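Local structure of oxalate--CoA ligase (Arabidopsis thaliana, 5IE2) at residues Phe284-Ser289 against Ala317-Ser322; Val295-Leu300 against Ala306-Ala311; Ser323-Glu328 against Asp401-Leu406; Gly342-Ile347 against Phe387-Thr392. The protein belongs to the ANL superfamily of AMP-binding enzymes and holds adenosine-5'-triphosphate in a pocket lined by 21 residues. One frame throughout, in Å; residues are numbered along the deposited sequence.

Contact 1: Phe284-Ser289 against Ala317-Ser322; sequences FIRSCS and ATHLMS. With ATP (adenosine-5'-triphosphate), chain C; ACY (acetic acid), chain E.
Arg286 and His319 approach each other from opposite directions, from two strands that sit on either side of strand 308-314 in one mixed sheet. Arg286 NH1 donates a hydrogen bond to His319 NE2 at 3.1 Å, with an N-H...N angle of 143°. The donor lies in the imidazole plane, and the acceptor lies close to the guanidinium plane. The two planes are 66° apart, so the groups are twisted rather than stacked. The arginine chain is fully extended from CG to NE, which carries its end across to the ring. Arg286 NE is held by Tyr198, and NH1 is also hydrogen-bonded to Thr258 OG1.

The van der Waals contacts are few. Leu320 CD1 lies at the guanidinium edge, 3.8 Å from Arg286 NH2. Cys288 CB covers one guanidinium face. Cys288 SG makes an oblique sulfur-aromatic contact with His319, 3.7 Å from its CE1.

Bound acetic acid, probably from the crystallisation liquor, touches both segments. His319 ND1 donates to its OXT at 2.7 Å and 156°. Ser289 OG is modelled only 2.4 Å from its O, too short to be taken at face value. Ser289 N lies 3.2 Å from N7 of ATP.

His319 thus accepts at NE2 and donates at ND1. The Arg286 bond, with the His216 ring stacked on His319, probably sets the ring's rotation and so points ND1 at the small carboxyl ligand beside the nucleotide.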
# COMPACT_ATOMS: atom_id res chain seq x y z
N PHE A 284 15.39 3.81 -9.11
CA PHE A 284 14.48 4.80 -8.51
C PHE A 284 14.07 4.35 -7.13
O PHE A 284 14.22 3.18 -6.74
CB PHE A 284 13.20 5.04 -9.38
CG PHE A 284 12.31 3.82 -9.48
CD1 PHE A 284 11.22 3.64 -8.63
CD2 PHE A 284 12.57 2.84 -10.42
CE1 PHE A 284 10.41 2.52 -8.74
CE2 PHE A 284 11.77 1.72 -10.54
CZ PHE A 284 10.69 1.55 -9.71
N ILE A 285 13.50 5.28 -6.38
CA ILE A 285 12.93 5.00 -5.08
C ILE A 285 11.50 5.50 -5.19
O ILE A 285 11.30 6.58 -5.71
CB ILE A 285 13.69 5.73 -3.94
CG1 ILE A 285 15.06 5.03 -3.72
CG2 ILE A 285 12.84 5.71 -2.60
CD1 ILE A 285 16.00 5.91 -2.79
N ARG A 286 10.54 4.70 -4.74
CA ARG A 286 9.15 5.10 -4.87
C ARG A 286 8.50 5.42 -3.52
O ARG A 286 8.83 4.79 -2.49
CB ARG A 286 8.39 3.98 -5.60
CG ARG A 286 6.88 4.29 -5.84
CD ARG A 286 6.28 3.07 -6.55
NE ARG A 286 4.86 3.28 -6.87
CZ ARG A 286 3.83 2.77 -6.20
NH1 ARG A 286 3.99 2.03 -5.08
NH2 ARG A 286 2.60 3.01 -6.65
N SER A 287 7.58 6.41 -3.51
CA SER A 287 6.81 6.71 -2.32
C SER A 287 5.32 6.75 -2.68
O SER A 287 5.01 7.18 -3.75
CB SER A 287 7.27 8.07 -1.73
OG SER A 287 6.57 8.40 -0.51
N CYS A 288 4.45 6.25 -1.81
CA CYS A 288 3.00 6.26 -2.11
C CYS A 288 2.25 6.20 -0.79
O CYS A 288 2.89 5.98 0.27
CB CYS A 288 2.65 5.08 -3.06
SG CYS A 288 0.99 5.18 -3.74
N SER A 289 0.93 6.42 -0.83
CA SER A 289 -0.07 6.14 0.25
C SER A 289 -0.35 7.32 1.17
O SER A 289 -1.39 7.34 1.81
CB SER A 289 0.29 4.94 1.15
OG SER A 289 0.55 3.75 0.38
N ALA A 317 -8.84 1.35 -6.12
CA ALA A 317 -8.21 1.41 -7.46
C ALA A 317 -7.24 0.23 -7.64
O ALA A 317 -6.42 0.26 -8.54
CB ALA A 317 -7.43 2.78 -7.60
N THR A 318 -7.29 -0.76 -6.75
CA THR A 318 -6.27 -1.85 -6.73
C THR A 318 -4.86 -1.16 -6.72
O THR A 318 -3.97 -1.49 -7.50
CB THR A 318 -6.44 -2.84 -7.94
OG1 THR A 318 -7.82 -3.20 -7.97
CG2 THR A 318 -5.65 -4.16 -7.73
N HIS A 319 -4.71 -0.22 -5.81
CA HIS A 319 -3.48 0.56 -5.62
C HIS A 319 -3.36 1.69 -6.69
O HIS A 319 -4.10 2.67 -6.63
CB HIS A 319 -2.22 -0.38 -5.59
CG HIS A 319 -0.97 0.31 -5.11
ND1 HIS A 319 -0.92 1.05 -3.93
CD2 HIS A 319 0.27 0.42 -5.67
CE1 HIS A 319 0.30 1.57 -3.80
NE2 HIS A 319 1.04 1.20 -4.84
N LEU A 320 -2.44 1.57 -7.65
CA LEU A 320 -1.97 2.73 -8.42
C LEU A 320 -3.09 3.49 -9.21
O LEU A 320 -3.85 2.87 -9.99
CB LEU A 320 -0.90 2.25 -9.41
CG LEU A 320 -0.35 3.35 -10.34
CD1 LEU A 320 0.44 4.34 -9.54
CD2 LEU A 320 0.54 2.66 -11.41
N MET A 321 -3.13 4.80 -9.02
CA MET A 321 -3.91 5.70 -9.87
C MET A 321 -2.98 6.59 -10.72
O MET A 321 -3.09 6.63 -11.96
CB MET A 321 -4.84 6.57 -9.01
CG MET A 321 -5.98 5.71 -8.40
SD MET A 321 -7.03 6.72 -7.31
CE MET A 321 -5.96 6.85 -5.84
N SER A 322 -2.06 7.30 -10.05
CA SER A 322 -1.16 8.18 -10.80
C SER A 322 0.26 8.06 -10.29
O SER A 322 0.51 7.70 -9.13
CB SER A 322 -1.61 9.69 -10.75
OG SER A 322 -1.42 10.25 -9.44
PG ATP C . -10.50 4.87 4.49
O1G ATP C . -10.84 6.30 4.88
O2G ATP C . -11.08 3.85 5.40
O3G ATP C . -10.85 4.59 3.03
PB ATP C . -7.79 5.23 3.55
O1B ATP C . -6.51 5.63 4.25
O2B ATP C . -8.50 6.18 2.65
O3B ATP C . -8.89 4.66 4.63
PA ATP C . -6.28 3.56 1.65
O1A ATP C . -6.98 2.99 0.42
O2A ATP C . -5.26 2.75 2.36
O3A ATP C . -7.43 3.86 2.74
O5' ATP C . -5.72 5.02 1.29
C5' ATP C . -5.97 5.70 0.04
C4' ATP C . -5.91 7.21 0.35
O4' ATP C . -4.55 7.56 0.66
C3' ATP C . -6.18 8.05 -0.86
O3' ATP C . -7.58 8.19 -1.05
C2' ATP C . -5.52 9.37 -0.50
O2' ATP C . -6.33 10.06 0.46
C1' ATP C . -4.31 8.89 0.25
N9 ATP C . -3.08 8.88 -0.59
C8 ATP C . -2.56 7.86 -1.29
N7 ATP C . -1.41 8.28 -1.90
C5 ATP C . -1.22 9.59 -1.53
C6 ATP C . -0.19 10.62 -1.80
N6 ATP C . 0.92 10.31 -2.56
N1 ATP C . -0.37 11.83 -1.22
C2 ATP C . -1.44 12.11 -0.44
N3 ATP C . -2.42 11.22 -0.15
C4 ATP C . -2.32 9.96 -0.68
C ACY E . -2.20 2.76 -1.37
O ACY E . -0.94 3.00 -1.38
OXT ACY E . -2.81 2.06 -2.24
CH3 ACY E . -3.04 3.39 -0.29

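Contact 2: Val295-Leu300 against Ala306-Ala311; sequences VILSRL and APVLEA. With ATP (adenosine-5'-triphosphate), chain C.
In the beta-alpha-beta unit of strand 284-287, helix 294-304 and strand 308-314, the helix packs on the second strand through Leu297, Leu300 and Val308. Val308 is the residue of the strand that both leucines reach. Leu297 CG lies 3.9 Å from Val308 CB, and the two side chains lie alongside, running opposite ways. Leu297 CD1 lies 3.8 Å from Val308 O. Leu300 comes in one turn later and stands nearly perpendicular to Val308. Its CB sits 3.7 Å from Val308 CG2, and its CD1 reaches Val308 CG1. CG1 of the valine, anti to the backbone N (chi1 173°), lies near both leucines, while CG2 is turned to Leu300 CB.

In the unit the chain leaves the sheet at strand 284-287, runs back through the helix and re-enters as the parallel neighbour strand. Leu292, in the loop before the helix, touches both Leu297 and Val308. Leu268 and His264 of helix 261-273 pack on Leu300. One water bridges the return: it donates to Leu300 O at 2.7 Å and accepts from Ala306 N at 2.8 Å.

The strand then runs on to the nucleotide. The extended Glu310 side chain brings OE2 within 3.1 Å of ATP N6, which donates to it at 156°. The same N6 donates to Ala311 O at 2.9 Å. Glu310 OE2 also takes a hydrogen bond from Leu292 N, which helps fix the carboxylate beside the adenine.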
# COMPACT_ATOMS: atom_id res chain seq x y z
N VAL A 295 10.63 18.15 1.27
CA VAL A 295 11.92 18.09 1.99
C VAL A 295 12.36 16.62 2.20
O VAL A 295 13.56 16.28 2.12
CB VAL A 295 11.83 18.85 3.31
CG1 VAL A 295 10.93 18.14 4.32
CG2 VAL A 295 13.26 19.09 3.89
N ILE A 296 11.40 15.70 2.38
CA ILE A 296 11.77 14.29 2.48
C ILE A 296 12.25 13.77 1.12
O ILE A 296 13.20 12.98 1.04
CB ILE A 296 10.61 13.41 2.99
CG1 ILE A 296 10.07 13.95 4.33
CG2 ILE A 296 11.06 11.93 3.06
CD1 ILE A 296 11.25 14.16 5.42
N LEU A 297 11.58 14.20 0.05
CA LEU A 297 12.05 13.81 -1.29
C LEU A 297 13.53 14.24 -1.48
O LEU A 297 14.39 13.40 -1.89
CB LEU A 297 11.13 14.45 -2.37
CG LEU A 297 11.43 14.05 -3.82
CD1 LEU A 297 10.13 14.16 -4.67
CD2 LEU A 297 12.51 14.91 -4.47
N SER A 298 13.82 15.51 -1.18
CA SER A 298 15.20 16.04 -1.27
C SER A 298 16.16 15.23 -0.46
O SER A 298 17.27 14.91 -0.92
CB SER A 298 15.27 17.50 -0.76
OG SER A 298 14.59 18.30 -1.67
N ARG A 299 15.77 14.98 0.78
CA ARG A 299 16.68 14.22 1.65
C ARG A 299 16.98 12.83 1.11
O ARG A 299 18.10 12.35 1.22
CB ARG A 299 16.12 14.10 3.06
CG ARG A 299 16.16 15.43 3.81
CD ARG A 299 15.48 15.35 5.17
NE ARG A 299 15.36 16.72 5.75
CZ ARG A 299 14.59 17.03 6.79
NH1 ARG A 299 13.94 16.06 7.41
NH2 ARG A 299 14.47 18.29 7.19
N LEU A 300 15.96 12.17 0.53
CA LEU A 300 16.19 10.85 -0.03
C LEU A 300 17.10 10.89 -1.26
O LEU A 300 17.96 10.00 -1.40
CB LEU A 300 14.83 10.19 -0.41
CG LEU A 300 13.92 9.65 0.69
CD1 LEU A 300 12.47 9.37 0.13
CD2 LEU A 300 14.50 8.35 1.32
N ALA A 306 19.29 8.39 -5.95
CA ALA A 306 18.37 7.88 -6.97
C ALA A 306 17.17 8.81 -7.07
O ALA A 306 16.80 9.44 -6.08
CB ALA A 306 17.90 6.46 -6.61
N PRO A 307 16.56 8.89 -8.26
CA PRO A 307 15.33 9.70 -8.38
C PRO A 307 14.20 9.16 -7.50
O PRO A 307 13.97 7.94 -7.44
CB PRO A 307 14.96 9.60 -9.87
CG PRO A 307 15.57 8.25 -10.28
CD PRO A 307 16.89 8.21 -9.52
N VAL A 308 13.46 10.06 -6.85
CA VAL A 308 12.36 9.67 -5.95
C VAL A 308 11.05 10.01 -6.62
O VAL A 308 10.81 11.18 -6.92
CB VAL A 308 12.48 10.37 -4.61
CG1 VAL A 308 11.25 10.08 -3.73
CG2 VAL A 308 13.76 9.85 -3.90
N LEU A 309 10.27 8.97 -6.92
CA LEU A 309 9.02 9.11 -7.70
C LEU A 309 7.83 8.86 -6.79
O LEU A 309 7.66 7.75 -6.26
CB LEU A 309 9.02 8.10 -8.86
CG LEU A 309 10.33 8.06 -9.67
CD1 LEU A 309 10.21 6.98 -10.78
CD2 LEU A 309 10.60 9.48 -10.31
N GLU A 310 7.02 9.89 -6.63
CA GLU A 310 5.82 9.78 -5.82
C GLU A 310 4.61 9.34 -6.64
O GLU A 310 4.41 9.80 -7.78
CB GLU A 310 5.51 11.13 -5.15
CG GLU A 310 4.45 10.99 -4.07
CD GLU A 310 4.10 12.27 -3.33
OE1 GLU A 310 4.55 13.37 -3.74
OE2 GLU A 310 3.35 12.16 -2.33
N ALA A 311 3.84 8.43 -6.07
CA ALA A 311 2.63 7.93 -6.71
C ALA A 311 1.43 8.17 -5.78
O ALA A 311 1.61 8.37 -4.58
CB ALA A 311 2.74 6.44 -7.01
PG ATP C . -10.50 4.87 4.49
O1G ATP C . -10.84 6.30 4.88
O2G ATP C . -11.08 3.85 5.40
O3G ATP C . -10.85 4.59 3.03
PB ATP C . -7.79 5.23 3.55
O1B ATP C . -6.51 5.63 4.25
O2B ATP C . -8.50 6.18 2.65
O3B ATP C . -8.89 4.66 4.63
PA ATP C . -6.28 3.56 1.65
O1A ATP C . -6.98 2.99 0.42
O2A ATP C . -5.26 2.75 2.36
O3A ATP C . -7.43 3.86 2.74
O5' ATP C . -5.72 5.02 1.29
C5' ATP C . -5.97 5.70 0.04
C4' ATP C . -5.91 7.21 0.35
O4' ATP C . -4.55 7.56 0.66
C3' ATP C . -6.18 8.05 -0.86
O3' ATP C . -7.58 8.19 -1.05
C2' ATP C . -5.52 9.37 -0.50
O2' ATP C . -6.33 10.06 0.46
C1' ATP C . -4.31 8.89 0.25
N9 ATP C . -3.08 8.88 -0.59
C8 ATP C . -2.56 7.86 -1.29
N7 ATP C . -1.41 8.28 -1.90
C5 ATP C . -1.22 9.59 -1.53
C6 ATP C . -0.19 10.62 -1.80
N6 ATP C . 0.92 10.31 -2.56
N1 ATP C . -0.37 11.83 -1.22
C2 ATP C . -1.44 12.11 -0.44
N3 ATP C . -2.42 11.22 -0.15
C4 ATP C . -2.32 9.96 -0.68
O HOH W 1 17.69 8.51 -3.64

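Contact 3: Ser323-Glu328 against Asp401-Leu406; sequences SNPLPE and DGYLHL. With ATP (adenosine-5'-triphosphate), chain C.
Tyr403 receives Asn324 and Pro325 from the loop that follows strand 319-323. Its CG is anti to the carbonyl carbon (chi1 -78°), which sends the ring toward both residues. The Asn324 side chain lies roughly square to the tyrosine, and its amide plane is turned 50° from the ring. It presents OD1, which lies at the ring edge, near the ring plane, and 3.5 Å from Tyr403 CE1. That oxygen is a hydrogen-bond acceptor for Lys333 N, while ND2 bonds Ser336 O and Glu310 O. The amide is thus gripped at both ends.

Pro325 comes from the opposite direction to the tyrosine. Its CG is 3.5 Å from Tyr403 OH, and its CD is 4.0 Å from Tyr403 CE1, oblique to the ring. The hydroxyl itself is hydrogen-bonded to Pro331 O.

Tyr403 stands just ahead of strand 404-409, part of the antiparallel sheet. The contact thus joins that sheet to the loop between strands 319-323 and 339-340 of the mixed sheet. Ser323 OG steadies the start of this loop with a 2.7 Å bond to Asn324 O. At the other end of segment 401-406, Leu406 CD1 rests 3.6 Å from C2 of the ATP adenine.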
# COMPACT_ATOMS: atom_id res chain seq x y z
N SER A 323 1.20 8.42 -11.15
CA SER A 323 2.60 8.46 -10.70
C SER A 323 3.44 9.47 -11.45
O SER A 323 3.22 9.72 -12.63
CB SER A 323 3.26 7.09 -10.87
OG SER A 323 4.57 7.11 -10.30
N ASN A 324 4.45 10.01 -10.77
CA ASN A 324 5.52 10.67 -11.49
C ASN A 324 6.22 9.62 -12.34
O ASN A 324 6.32 8.45 -11.94
CB ASN A 324 6.50 11.35 -10.51
CG ASN A 324 5.92 12.60 -9.90
OD1 ASN A 324 6.00 13.68 -10.49
ND2 ASN A 324 5.33 12.47 -8.71
N PRO A 325 6.67 10.01 -13.53
CA PRO A 325 7.30 9.11 -14.50
C PRO A 325 8.78 8.93 -14.18
O PRO A 325 9.34 9.71 -13.38
CB PRO A 325 7.11 9.86 -15.83
CG PRO A 325 7.28 11.33 -15.38
CD PRO A 325 6.57 11.40 -14.03
N LEU A 326 9.40 7.95 -14.83
CA LEU A 326 10.88 7.80 -14.83
C LEU A 326 11.49 9.04 -15.47
O LEU A 326 10.90 9.63 -16.34
CB LEU A 326 11.31 6.53 -15.63
CG LEU A 326 10.83 5.18 -15.10
CD1 LEU A 326 11.18 4.09 -16.04
CD2 LEU A 326 11.55 4.90 -13.78
N PRO A 327 12.71 9.43 -15.04
CA PRO A 327 13.38 10.62 -15.59
C PRO A 327 13.52 10.56 -17.11
O PRO A 327 13.43 11.60 -17.78
CB PRO A 327 14.75 10.59 -14.91
CG PRO A 327 14.49 9.96 -13.57
CD PRO A 327 13.40 8.89 -13.85
N GLU A 328 13.70 9.37 -17.67
CA GLU A 328 13.86 9.25 -19.12
C GLU A 328 12.56 9.59 -19.83
O GLU A 328 12.59 9.89 -21.01
CB GLU A 328 14.34 7.85 -19.51
CG GLU A 328 13.27 6.76 -19.36
CD GLU A 328 13.86 5.38 -19.03
OE1 GLU A 328 14.59 5.28 -18.02
OE2 GLU A 328 13.57 4.40 -19.75
N ASP A 401 0.71 20.75 -17.21
CA ASP A 401 1.42 19.54 -17.74
C ASP A 401 0.64 18.26 -17.50
O ASP A 401 1.09 17.19 -17.89
CB ASP A 401 2.82 19.38 -17.11
CG ASP A 401 3.75 20.54 -17.45
OD1 ASP A 401 3.73 21.03 -18.62
OD2 ASP A 401 4.47 21.00 -16.54
N GLY A 402 -0.53 18.37 -16.86
CA GLY A 402 -1.33 17.19 -16.57
C GLY A 402 -0.86 16.43 -15.34
O GLY A 402 -1.23 15.27 -15.14
N TYR A 403 -0.03 17.08 -14.51
CA TYR A 403 0.39 16.46 -13.25
C TYR A 403 -0.61 16.78 -12.14
O TYR A 403 -1.03 17.91 -12.01
CB TYR A 403 1.79 16.97 -12.82
CG TYR A 403 2.94 16.36 -13.55
CD1 TYR A 403 3.95 15.69 -12.84
CD2 TYR A 403 3.05 16.46 -14.94
CE1 TYR A 403 5.05 15.11 -13.50
CE2 TYR A 403 4.15 15.88 -15.61
CZ TYR A 403 5.15 15.24 -14.88
OH TYR A 403 6.23 14.66 -15.54
N LEU A 404 -0.97 15.78 -11.34
CA LEU A 404 -1.94 15.95 -10.28
C LEU A 404 -1.24 16.44 -9.00
O LEU A 404 -0.19 15.93 -8.62
CB LEU A 404 -2.70 14.63 -10.03
CG LEU A 404 -3.66 14.49 -8.85
CD1 LEU A 404 -4.81 15.48 -9.01
CD2 LEU A 404 -4.17 13.05 -8.77
N HIS A 405 -1.88 17.40 -8.35
CA HIS A 405 -1.46 17.91 -7.06
C HIS A 405 -2.59 17.72 -6.08
O HIS A 405 -3.66 18.27 -6.29
CB HIS A 405 -1.13 19.41 -7.13
CG HIS A 405 -0.05 19.74 -8.10
ND1 HIS A 405 1.23 20.08 -7.70
CD2 HIS A 405 -0.04 19.78 -9.46
CE1 HIS A 405 1.98 20.29 -8.77
NE2 HIS A 405 1.23 20.14 -9.85
N LEU A 406 -2.36 16.95 -5.02
CA LEU A 406 -3.41 16.71 -4.02
C LEU A 406 -3.48 17.78 -2.94
O LEU A 406 -2.46 18.27 -2.45
CB LEU A 406 -3.20 15.35 -3.37
CG LEU A 406 -3.40 14.19 -4.34
CD1 LEU A 406 -2.82 12.93 -3.66
CD2 LEU A 406 -4.84 13.98 -4.77
PG ATP C . -10.50 4.87 4.49
O1G ATP C . -10.84 6.30 4.88
O2G ATP C . -11.08 3.85 5.40
O3G ATP C . -10.85 4.59 3.03
PB ATP C . -7.79 5.23 3.55
O1B ATP C . -6.51 5.63 4.25
O2B ATP C . -8.50 6.18 2.65
O3B ATP C . -8.89 4.66 4.63
PA ATP C . -6.28 3.56 1.65
O1A ATP C . -6.98 2.99 0.42
O2A ATP C . -5.26 2.75 2.36
O3A ATP C . -7.43 3.86 2.74
O5' ATP C . -5.72 5.02 1.29
C5' ATP C . -5.97 5.70 0.04
C4' ATP C . -5.91 7.21 0.35
O4' ATP C . -4.55 7.56 0.66
C3' ATP C . -6.18 8.05 -0.86
O3' ATP C . -7.58 8.19 -1.05
C2' ATP C . -5.52 9.37 -0.50
O2' ATP C . -6.33 10.06 0.46
C1' ATP C . -4.31 8.89 0.25
N9 ATP C . -3.08 8.88 -0.59
C8 ATP C . -2.56 7.86 -1.29
N7 ATP C . -1.41 8.28 -1.90
C5 ATP C . -1.22 9.59 -1.53
C6 ATP C . -0.19 10.62 -1.80
N6 ATP C . 0.92 10.31 -2.56
N1 ATP C . -0.37 11.83 -1.22
C2 ATP C . -1.44 12.11 -0.44
N3 ATP C . -2.42 11.22 -0.15
C4 ATP C . -2.32 9.96 -0.68

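Contact 4: Gly342-Ile347 against Phe387-Thr392; sequences GQEMAI and FGWFHT
Trp389 carries this contact, meeting Glu344 and Ala346 with the six-membered end of its indole. The second segment starts in a loop at Phe387 and Gly388, and the chain then enters strand 389-392.

At Trp389 the indole reaches over to the first segment. Its CG is anti to the carbonyl carbon (chi1 -66°), and this turn carries the indole to strand 344-348. Glu344 CB sits oblique to the ring, 3.5 Å from Trp389 CH2. Trp389 CZ3 lies 3.9 Å from Ala346 CB and 3.8 Å from Ala346 N. The Met345 backbone runs past the rim, with its N near the indole plane, 4.0 Å from Trp389 CZ3. The Glu344 side chain runs across the tryptophan, close to perpendicular, and its OE1 comes to 3.8 Å from Trp389 CZ2. Glu344 OE2 is taken by a salt bridge to Arg366 of strand 361-366, which also touches the indole.

Phe390 and His391 continue the strand without reaching the first segment. At its end, Thr392 OG1 bonds the N of Asp394, a residue that itself hydrogen-bonds ATP.

The axes of strands 344-347 and 389-392 approach to 8.7 Å, and their directions differ by 53°. Both pair with strand 361-366, which runs antiparallel to each. The tryptophan therefore bridges two strands that flank a common neighbour, an arrangement belonging to the antiparallel sheet of this AMP-binding enzyme.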
# COMPACT_ATOMS: atom_id res chain seq x y z
N GLY A 342 -2.81 4.30 -17.12
CA GLY A 342 -3.67 3.23 -17.58
C GLY A 342 -5.14 3.35 -17.19
O GLY A 342 -5.85 2.36 -17.19
N GLN A 343 -5.57 4.55 -16.82
CA GLN A 343 -6.95 4.80 -16.43
C GLN A 343 -7.26 6.25 -16.64
O GLN A 343 -6.36 7.07 -16.77
CB GLN A 343 -7.20 4.42 -14.98
CG GLN A 343 -6.28 5.22 -14.00
CD GLN A 343 -6.07 4.45 -12.69
OE1 GLN A 343 -6.89 4.55 -11.78
NE2 GLN A 343 -4.99 3.66 -12.61
N GLU A 344 -8.56 6.55 -16.73
CA GLU A 344 -9.01 7.92 -16.82
C GLU A 344 -9.11 8.58 -15.47
O GLU A 344 -9.44 7.94 -14.48
CB GLU A 344 -10.39 7.97 -17.48
CG GLU A 344 -10.37 7.46 -18.89
CD GLU A 344 -11.77 7.46 -19.50
OE1 GLU A 344 -12.19 8.54 -19.92
OE2 GLU A 344 -12.40 6.39 -19.54
N MET A 345 -8.86 9.87 -15.47
CA MET A 345 -8.94 10.62 -14.23
C MET A 345 -9.44 12.03 -14.55
O MET A 345 -9.04 12.64 -15.56
CB MET A 345 -7.56 10.68 -13.57
CG MET A 345 -7.60 11.37 -12.25
SD MET A 345 -5.91 11.38 -11.56
CE MET A 345 -5.48 9.59 -11.64
N ALA A 346 -10.31 12.56 -13.71
CA ALA A 346 -10.88 13.88 -13.98
C ALA A 346 -11.10 14.60 -12.66
O ALA A 346 -11.24 13.96 -11.64
CB ALA A 346 -12.15 13.72 -14.70
N ILE A 347 -11.15 15.93 -12.69
CA ILE A 347 -11.37 16.72 -11.48
C ILE A 347 -12.76 17.32 -11.60
O ILE A 347 -13.02 18.05 -12.56
CB ILE A 347 -10.31 17.86 -11.36
CG1 ILE A 347 -8.89 17.31 -11.36
CG2 ILE A 347 -10.59 18.76 -10.17
CD1 ILE A 347 -8.57 16.51 -10.06
N PHE A 387 -21.72 6.44 -14.00
CA PHE A 387 -21.32 6.17 -15.39
C PHE A 387 -19.89 5.59 -15.46
O PHE A 387 -19.10 6.01 -16.34
CB PHE A 387 -21.41 7.42 -16.24
CG PHE A 387 -21.53 7.13 -17.74
CD1 PHE A 387 -22.60 6.38 -18.22
CD2 PHE A 387 -20.57 7.62 -18.65
CE1 PHE A 387 -22.73 6.11 -19.60
CE2 PHE A 387 -20.70 7.35 -20.05
CZ PHE A 387 -21.78 6.60 -20.52
N GLY A 388 -19.58 4.66 -14.56
CA GLY A 388 -18.28 3.99 -14.56
C GLY A 388 -17.22 4.69 -13.73
O GLY A 388 -16.17 4.11 -13.42
N TRP A 389 -17.46 5.96 -13.39
CA TRP A 389 -16.47 6.74 -12.65
C TRP A 389 -16.62 6.58 -11.15
O TRP A 389 -17.73 6.69 -10.62
CB TRP A 389 -16.63 8.23 -12.96
CG TRP A 389 -16.31 8.62 -14.38
CD1 TRP A 389 -17.15 8.58 -15.47
CD2 TRP A 389 -15.05 9.12 -14.85
NE1 TRP A 389 -16.49 9.04 -16.58
CE2 TRP A 389 -15.20 9.36 -16.23
CE3 TRP A 389 -13.81 9.38 -14.22
CZ2 TRP A 389 -14.16 9.89 -17.01
CZ3 TRP A 389 -12.78 9.91 -14.97
CH2 TRP A 389 -12.96 10.14 -16.39
N PHE A 390 -15.49 6.46 -10.45
CA PHE A 390 -15.47 6.33 -9.01
C PHE A 390 -14.99 7.66 -8.38
O PHE A 390 -13.96 8.19 -8.79
CB PHE A 390 -14.57 5.16 -8.63
CG PHE A 390 -14.31 5.07 -7.14
CD1 PHE A 390 -15.34 4.76 -6.28
CD2 PHE A 390 -13.01 5.30 -6.64
CE1 PHE A 390 -15.09 4.67 -4.89
CE2 PHE A 390 -12.76 5.23 -5.28
CZ PHE A 390 -13.81 4.92 -4.40
N HIS A 391 -15.73 8.17 -7.38
CA HIS A 391 -15.38 9.42 -6.66
C HIS A 391 -14.43 9.08 -5.51
O HIS A 391 -14.81 8.31 -4.64
CB HIS A 391 -16.64 10.11 -6.13
CG HIS A 391 -17.47 10.71 -7.20
ND1 HIS A 391 -17.72 12.06 -7.28
CD2 HIS A 391 -18.03 10.15 -8.30
CE1 HIS A 391 -18.43 12.31 -8.37
NE2 HIS A 391 -18.64 11.17 -9.01
N THR A 392 -13.18 9.57 -5.55
CA THR A 392 -12.16 9.12 -4.57
C THR A 392 -12.31 9.72 -3.16
O THR A 392 -11.73 9.19 -2.21
CB THR A 392 -10.71 9.46 -5.01
OG1 THR A 392 -10.58 10.90 -5.10
CG2 THR A 392 -10.40 8.86 -6.34

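How the contacts relate
Contacts 1, 2 and 3 each touch ATP; in contact 4, the Met345 side chain is about 11 Å from it. Contact 2 is nested in the chain loop closed by contact 1, and their centres are about 13 Å apart. They share the mixed sheet: probable hydrogen bonds link Ile285 O to Leu309 N and Ser287 O to Ala311 N, both at 2.9 Å. Contact 3 meets contact 2 where Pro327 packs on Pro307, and contact 1 where Leu404 CD2 packs on Ser322 OG. Contact 4 is nested in the loop closed by contact 3, and Leu404 CD2 meets Met345 SD at 3.7 Å. Gln343 NE2 probably bonds Leu320 O at 3.0 Å, tying contact 4 to contact 1.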